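PDB 5XYV: rhino from Drosophila melanogaster, which binds Deadlock through its chromoshadow domain and probably helps to specify germline piRNA clusters. Local coordinates for residues F6-L12 and C36-D40; L14-C20 and Q54-Y58. All coordinates share one frame. Residue numbers count along the deposited sequence, not the author numbering.

Contact 1: residues F6-L12 and C36-D40; sequences FGVNRGL and CSSID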
loop_
_atom_site.group_PDB
_atom_site.type_symbol
_atom_site.label_atom_id
_atom_site.label_comp_id
_atom_site.label_asym_id
_atom_site.label_seq_id
_atom_site.Cartn_x
_atom_site.Cartn_y
_atom_site.Cartn_z
ATOM N N PHE B 6 -24.700 -2.087 -5.123
ATOM C CA PHE B 6 -23.456 -2.689 -4.682
ATOM C C PHE B 6 -22.507 -1.592 -4.235
ATOM O O PHE B 6 -22.732 -0.413 -4.518
ATOM C CB PHE B 6 -22.820 -3.497 -5.799
ATOM C CG PHE B 6 -22.432 -2.669 -6.984
ATOM C CD1 PHE B 6 -21.178 -2.089 -7.067
ATOM C CD2 PHE B 6 -23.331 -2.466 -8.016
ATOM C CE1 PHE B 6 -20.825 -1.326 -8.157
ATOM C CE2 PHE B 6 -22.985 -1.706 -9.107
ATOM C CZ PHE B 6 -21.724 -1.132 -9.176
ATOM N N GLY B 7 -21.425 -1.976 -3.576
ATOM C CA GLY B 7 -20.433 -1.007 -3.143
ATOM C C GLY B 7 -20.947 -0.177 -1.988
ATOM O O GLY B 7 -21.766 -0.655 -1.190
ATOM N N VAL B 8 -20.485 1.070 -1.903
ATOM C CA VAL B 8 -20.833 1.929 -0.773
ATOM C C VAL B 8 -22.330 2.184 -0.781
ATOM O O VAL B 8 -22.919 2.454 0.262
ATOM C CB VAL B 8 -20.055 3.284 -0.788
ATOM C CG1 VAL B 8 -18.567 3.049 -0.599
ATOM C CG2 VAL B 8 -20.292 4.046 -2.082
ATOM N N ASN B 9 -22.938 2.066 -1.960
ATOM C CA ASN B 9 -24.362 2.316 -2.127
ATOM C C ASN B 9 -25.268 1.340 -1.373
ATOM O O ASN B 9 -26.452 1.615 -1.196
ATOM C CB ASN B 9 -24.712 2.311 -3.611
ATOM C CG ASN B 9 -24.562 3.676 -4.234
ATOM O OD1 ASN B 9 -25.087 4.661 -3.718
ATOM N ND2 ASN B 9 -23.831 3.749 -5.338
ATOM N N ARG B 10 -24.719 0.212 -0.922
ATOM C CA ARG B 10 -25.458 -0.687 -0.044
ATOM C C ARG B 10 -25.749 0.004 1.271
ATOM O O ARG B 10 -26.640 -0.402 2.017
ATOM C CB ARG B 10 -24.684 -1.976 0.216
ATOM C CG ARG B 10 -24.459 -2.809 -1.014
ATOM C CD ARG B 10 -23.748 -4.103 -0.662
ATOM N NE ARG B 10 -24.472 -5.230 -1.244
ATOM C CZ ARG B 10 -24.100 -5.868 -2.347
ATOM N NH1 ARG B 10 -22.992 -5.519 -2.970
ATOM N NH2 ARG B 10 -24.816 -6.877 -2.803
ATOM N N GLY B 11 -24.974 1.046 1.550
ATOM C CA GLY B 11 -25.072 1.758 2.799
ATOM C C GLY B 11 -24.688 0.883 3.977
ATOM O O GLY B 11 -25.122 1.151 5.093
ATOM N N LEU B 12 -23.890 -0.160 3.747
ATOM C CA LEU B 12 -23.411 -0.987 4.861
ATOM C C LEU B 12 -22.000 -0.620 5.302
ATOM O O LEU B 12 -21.283 0.103 4.606
ATOM C CB LEU B 12 -23.450 -2.473 4.505
ATOM C CG LEU B 12 -24.733 -3.007 3.879
ATOM C CD1 LEU B 12 -24.506 -4.409 3.325
ATOM C CD2 LEU B 12 -25.844 -3.009 4.916
ATOM N N CYS B 36 -23.741 -8.674 5.176
ATOM C CA CYS B 36 -23.938 -9.075 3.792
ATOM C C CYS B 36 -22.901 -10.086 3.340
ATOM O O CYS B 36 -21.749 -10.022 3.748
ATOM C CB CYS B 36 -23.902 -7.849 2.877
ATOM S SG CYS B 36 -24.039 -8.219 1.110
ATOM N N SER B 37 -23.318 -10.989 2.460
ATOM C CA SER B 37 -22.470 -12.072 1.993
ATOM C C SER B 37 -21.734 -11.788 0.678
ATOM O O SER B 37 -20.795 -12.497 0.329
ATOM C CB SER B 37 -23.318 -13.332 1.838
ATOM O OG SER B 37 -22.541 -14.389 1.322
ATOM N N SER B 38 -22.164 -10.754 -0.046
ATOM C CA SER B 38 -21.622 -10.474 -1.381
ATOM C C SER B 38 -20.207 -9.902 -1.336
ATOM O O SER B 38 -19.794 -9.344 -0.309
ATOM C CB SER B 38 -22.541 -9.505 -2.138
ATOM O OG SER B 38 -23.857 -10.001 -2.221
ATOM N N ILE B 39 -19.483 -10.047 -2.449
ATOM C CA ILE B 39 -18.137 -9.494 -2.609
ATOM C C ILE B 39 -18.172 -8.407 -3.680
ATOM O O ILE B 39 -18.570 -8.669 -4.812
ATOM C CB ILE B 39 -17.093 -10.581 -3.007
ATOM C CG1 ILE B 39 -17.143 -11.765 -2.038
ATOM C CG2 ILE B 39 -15.662 -9.995 -3.090
ATOM C CD1 ILE B 39 -16.088 -12.819 -2.320
ATOM N N ASP B 40 -17.751 -7.192 -3.333
ATOM C CA ASP B 40 -17.861 -6.077 -4.274
ATOM C C ASP B 40 -16.507 -5.514 -4.694
ATOM O O ASP B 40 -15.572 -5.455 -3.889
ATOM C CB ASP B 40 -18.692 -4.951 -3.665
ATOM C CG ASP B 40 -20.124 -5.340 -3.446
ATOM O OD1 ASP B 40 -20.796 -4.671 -2.641
ATOM O OD2 ASP B 40 -20.579 -6.306 -4.078
#

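Contact 2: residues L14-C20 and Q54-Y58; sequences LDKILHC and QIIKY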
loop_
_atom_site.group_PDB
_atom_site.type_symbol
_atom_site.label_atom_id
_atom_site.label_comp_id
_atom_site.label_asym_id
_atom_site.label_seq_id
_atom_site.Cartn_x
_atom_site.Cartn_y
_atom_site.Cartn_z
ATOM N N LEU B 14 -18.075 -1.432 6.115
ATOM C CA LEU B 14 -17.015 -2.275 5.567
ATOM C C LEU B 14 -16.697 -3.442 6.508
ATOM O O LEU B 14 -16.545 -3.242 7.715
ATOM C CB LEU B 14 -15.755 -1.444 5.305
ATOM C CG LEU B 14 -14.589 -2.100 4.562
ATOM C CD1 LEU B 14 -14.981 -2.473 3.155
ATOM C CD2 LEU B 14 -13.390 -1.174 4.536
ATOM N N ASP B 15 -16.624 -4.656 5.963
ATOM C CA ASP B 15 -16.299 -5.811 6.784
ATOM C C ASP B 15 -14.811 -6.093 6.626
ATOM O O ASP B 15 -13.992 -5.606 7.421
ATOM C CB ASP B 15 -17.135 -7.032 6.391
ATOM C CG ASP B 15 -17.173 -8.095 7.482
ATOM O OD1 ASP B 15 -16.980 -7.738 8.664
ATOM O OD2 ASP B 15 -17.395 -9.277 7.143
ATOM N N LYS B 16 -14.469 -6.869 5.598
ATOM C CA LYS B 16 -13.077 -7.207 5.270
ATOM C C LYS B 16 -12.670 -6.654 3.878
ATOM O O LYS B 16 -13.516 -6.502 2.987
ATOM C CB LYS B 16 -12.864 -8.743 5.324
ATOM C CG LYS B 16 -13.307 -9.455 6.617
ATOM C CD LYS B 16 -13.164 -8.576 7.847
ATOM C CE LYS B 16 -14.012 -9.023 9.085
ATOM N NZ LYS B 16 -13.395 -10.147 9.920
ATOM N N ILE B 17 -11.377 -6.360 3.702
ATOM C CA ILE B 17 -10.782 -6.167 2.375
ATOM C C ILE B 17 -10.069 -7.444 2.010
ATOM O O ILE B 17 -9.076 -7.788 2.652
ATOM C CB ILE B 17 -9.767 -5.009 2.329
ATOM C CG1 ILE B 17 -10.402 -3.709 2.830
ATOM C CG2 ILE B 17 -9.156 -4.872 0.923
ATOM C CD1 ILE B 17 -9.559 -2.458 2.570
ATOM N N LEU B 18 -10.569 -8.153 0.999
ATOM C CA LEU B 18 -10.032 -9.467 0.647
ATOM C C LEU B 18 -8.845 -9.423 -0.293
ATOM O O LEU B 18 -7.996 -10.310 -0.268
ATOM C CB LEU B 18 -11.111 -10.337 0.004
ATOM C CG LEU B 18 -12.429 -10.421 0.753
ATOM C CD1 LEU B 18 -13.445 -11.292 0.012
ATOM C CD2 LEU B 18 -12.175 -10.920 2.182
ATOM N N HIS B 19 -8.775 -8.389 -1.121
ATOM C CA HIS B 19 -7.914 -8.472 -2.283
ATOM C C HIS B 19 -7.941 -7.140 -3.053
ATOM O O HIS B 19 -8.816 -6.305 -2.796
ATOM C CB HIS B 19 -8.389 -9.672 -3.131
ATOM C CG HIS B 19 -7.750 -9.779 -4.467
ATOM N ND1 HIS B 19 -6.380 -9.865 -4.635
ATOM C CD2 HIS B 19 -8.283 -9.820 -5.706
ATOM C CE1 HIS B 19 -6.105 -9.944 -5.920
ATOM N NE2 HIS B 19 -7.245 -9.916 -6.598
ATOM N N CYS B 20 -6.981 -6.909 -3.954
ATOM C CA CYS B 20 -7.059 -5.724 -4.809
ATOM C C CYS B 20 -6.499 -5.985 -6.202
ATOM O O CYS B 20 -5.820 -6.964 -6.441
ATOM C CB CYS B 20 -6.332 -4.520 -4.194
ATOM S SG CYS B 20 -4.542 -4.670 -4.103
ATOM N N GLN B 54 -8.340 1.061 7.951
ATOM C CA GLN B 54 -8.537 -0.317 7.524
ATOM C C GLN B 54 -7.805 -0.584 6.211
ATOM O O GLN B 54 -7.247 -1.658 6.014
ATOM C CB GLN B 54 -10.026 -0.636 7.395
ATOM C CG GLN B 54 -10.663 -0.992 8.716
ATOM C CD GLN B 54 -12.133 -1.291 8.600
ATOM O OE1 GLN B 54 -12.524 -2.339 8.087
ATOM N NE2 GLN B 54 -12.960 -0.394 9.118
ATOM N N ILE B 55 -7.801 0.404 5.326
ATOM C CA ILE B 55 -7.105 0.299 4.053
ATOM C C ILE B 55 -5.587 0.265 4.258
ATOM O O ILE B 55 -4.894 -0.522 3.622
ATOM C CB ILE B 55 -7.478 1.479 3.111
ATOM C CG1 ILE B 55 -8.972 1.426 2.789
ATOM C CG2 ILE B 55 -6.647 1.449 1.823
ATOM C CD1 ILE B 55 -9.500 2.633 2.064
ATOM N N ILE B 56 -5.085 1.125 5.148
ATOM C CA ILE B 56 -3.673 1.153 5.490
ATOM C C ILE B 56 -3.250 -0.169 6.136
ATOM O O ILE B 56 -2.169 -0.696 5.841
ATOM C CB ILE B 56 -3.357 2.335 6.428
ATOM C CG1 ILE B 56 -3.462 3.652 5.665
ATOM C CG2 ILE B 56 -1.979 2.207 7.045
ATOM C CD1 ILE B 56 -3.400 4.870 6.554
ATOM N N LYS B 57 -4.109 -0.730 6.982
ATOM C CA LYS B 57 -3.767 -1.993 7.627
ATOM C C LYS B 57 -3.733 -3.132 6.620
ATOM O O LYS B 57 -2.935 -4.050 6.755
ATOM C CB LYS B 57 -4.734 -2.317 8.773
ATOM C CG LYS B 57 -4.010 -2.869 10.007
ATOM C CD LYS B 57 -4.950 -3.504 11.038
ATOM C CE LYS B 57 -6.126 -2.592 11.387
ATOM N NZ LYS B 57 -5.706 -1.303 12.025
ATOM N N TYR B 58 -4.598 -3.071 5.614
ATOM C CA TYR B 58 -4.570 -4.056 4.539
ATOM C C TYR B 58 -3.260 -3.987 3.775
ATOM O O TYR B 58 -2.678 -5.013 3.461
ATOM C CB TYR B 58 -5.742 -3.871 3.567
ATOM C CG TYR B 58 -5.570 -4.700 2.306
ATOM C CD1 TYR B 58 -5.857 -6.053 2.299
ATOM C CD2 TYR B 58 -5.102 -4.126 1.129
ATOM C CE1 TYR B 58 -5.680 -6.820 1.161
ATOM C CE2 TYR B 58 -4.917 -4.879 -0.008
ATOM C CZ TYR B 58 -5.216 -6.226 0.010
ATOM O OH TYR B 58 -5.048 -6.980 -1.130
HETATM O O HOH W 1 -14.071 -3.425 9.820
HETATM O O HOH W 2 -4.815 -9.846 -0.598
#

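Contact 1: residues F6-L12 and C36-D40
A buried carboxylate that collects several donors can hold an N-terminal loop against a sheet, and Asp40 of Rhino is a clear case. The approach begins at Phe6, whose CB comes within 3.9 Å of Asp40 OD1 before the ring leads away to stack on His18 of a Deadlock chain. At Gly7 the backbone supplies the donor: its N bonds to Asp40 OD1 at 2.9 Å and nearly straight. The chain then makes a 3-10 turn over residues 8-10, with Arg10 N bonded to Gly7 O at 3.1 Å, which brings the Arg10 side chain back to the same acid. At its guanidinium edge, Arg10 NH1 closes a very short salt bridge, 2.4 Å from Asp40 OD1, while Ser38 CB lies over one face and Cys36 SG sits 3.8 Å from Arg10 NE. Gly11 N, bonded to Val8 O at 2.8 Å, completes the 3-10 segment, and Leu12 CD1 packs 3.5 Å from Cys36 CB. Trp33 of strand 26-33 gives Asp40 OD1 a further hydrogen bond through its indole nitrogen. The whole is an N-terminal loop pinned by a shared carboxylate oxygen to strand 39-43, outermost within this chain in the chromoshadow domain's antiparallel sheet, beside bound Deadlock.

Contact 2: residues L14-C20 and Q54-Y58
In the chromoshadow fold a helix near the C-terminal end packs on a small antiparallel sheet, and strand 14-20 meets helix 54-58 this way. Their axes come within 9.3 Å and run in broadly the same direction, 29° apart, with side chains filling the gap. Tyr58 and Ile17, the two most covered residues, form the centre. Ile17 CG2 stands over the face of the Tyr58 ring, 3.8 Å from its centroid and 13° off the normal, a CH-pi contact, while Ile17 CD1 extends to Ile55 CG1 at 3.9 Å. Further along the strand, Cys20 SG approaches the ring edge, 5.4 Å from the centroid. Ile55 also packs on Ile56 of the second Rhino subunit, so the helix joins this sheet to the dimer interface. Gln54 works at the other end: its OE1 lies 3.8 Å from Leu14 CD2, and water 1, 2.6 Å from Gln54 OE1 and 3.2 Å from Asp15 O, is placed to bridge them, despite having more acceptors in reach than protons. Water thus probably mediates the polar link at both ends. At the tyrosine end, water 2 donates to Leu18 O at 3.2 Å and is hydrogen-bonded to Tyr58 OH at 2.9 Å.

Overall arrangement
Two contacts whose segments alternate along the sequence interlock the chain, as these two illustrate. From the N terminus, residues 6-12 come first and lead directly into strand 14-23, the start of contact 2. The chain passes through strand 26-33 and returns at 36-40, where contact 1 closes a loop around the first two strands. Helix 52-61 then closes contact 2 by coming back to strand 14-23. The segments therefore alternate rather than nest. Contact 1 ties the N-terminal loop to one outer strand of the sheet, and contact 2 ties the helix to the other. With centres 14 Å apart, they meet where Ile39 CD1 packs 3.8 Å from Leu18 CD1.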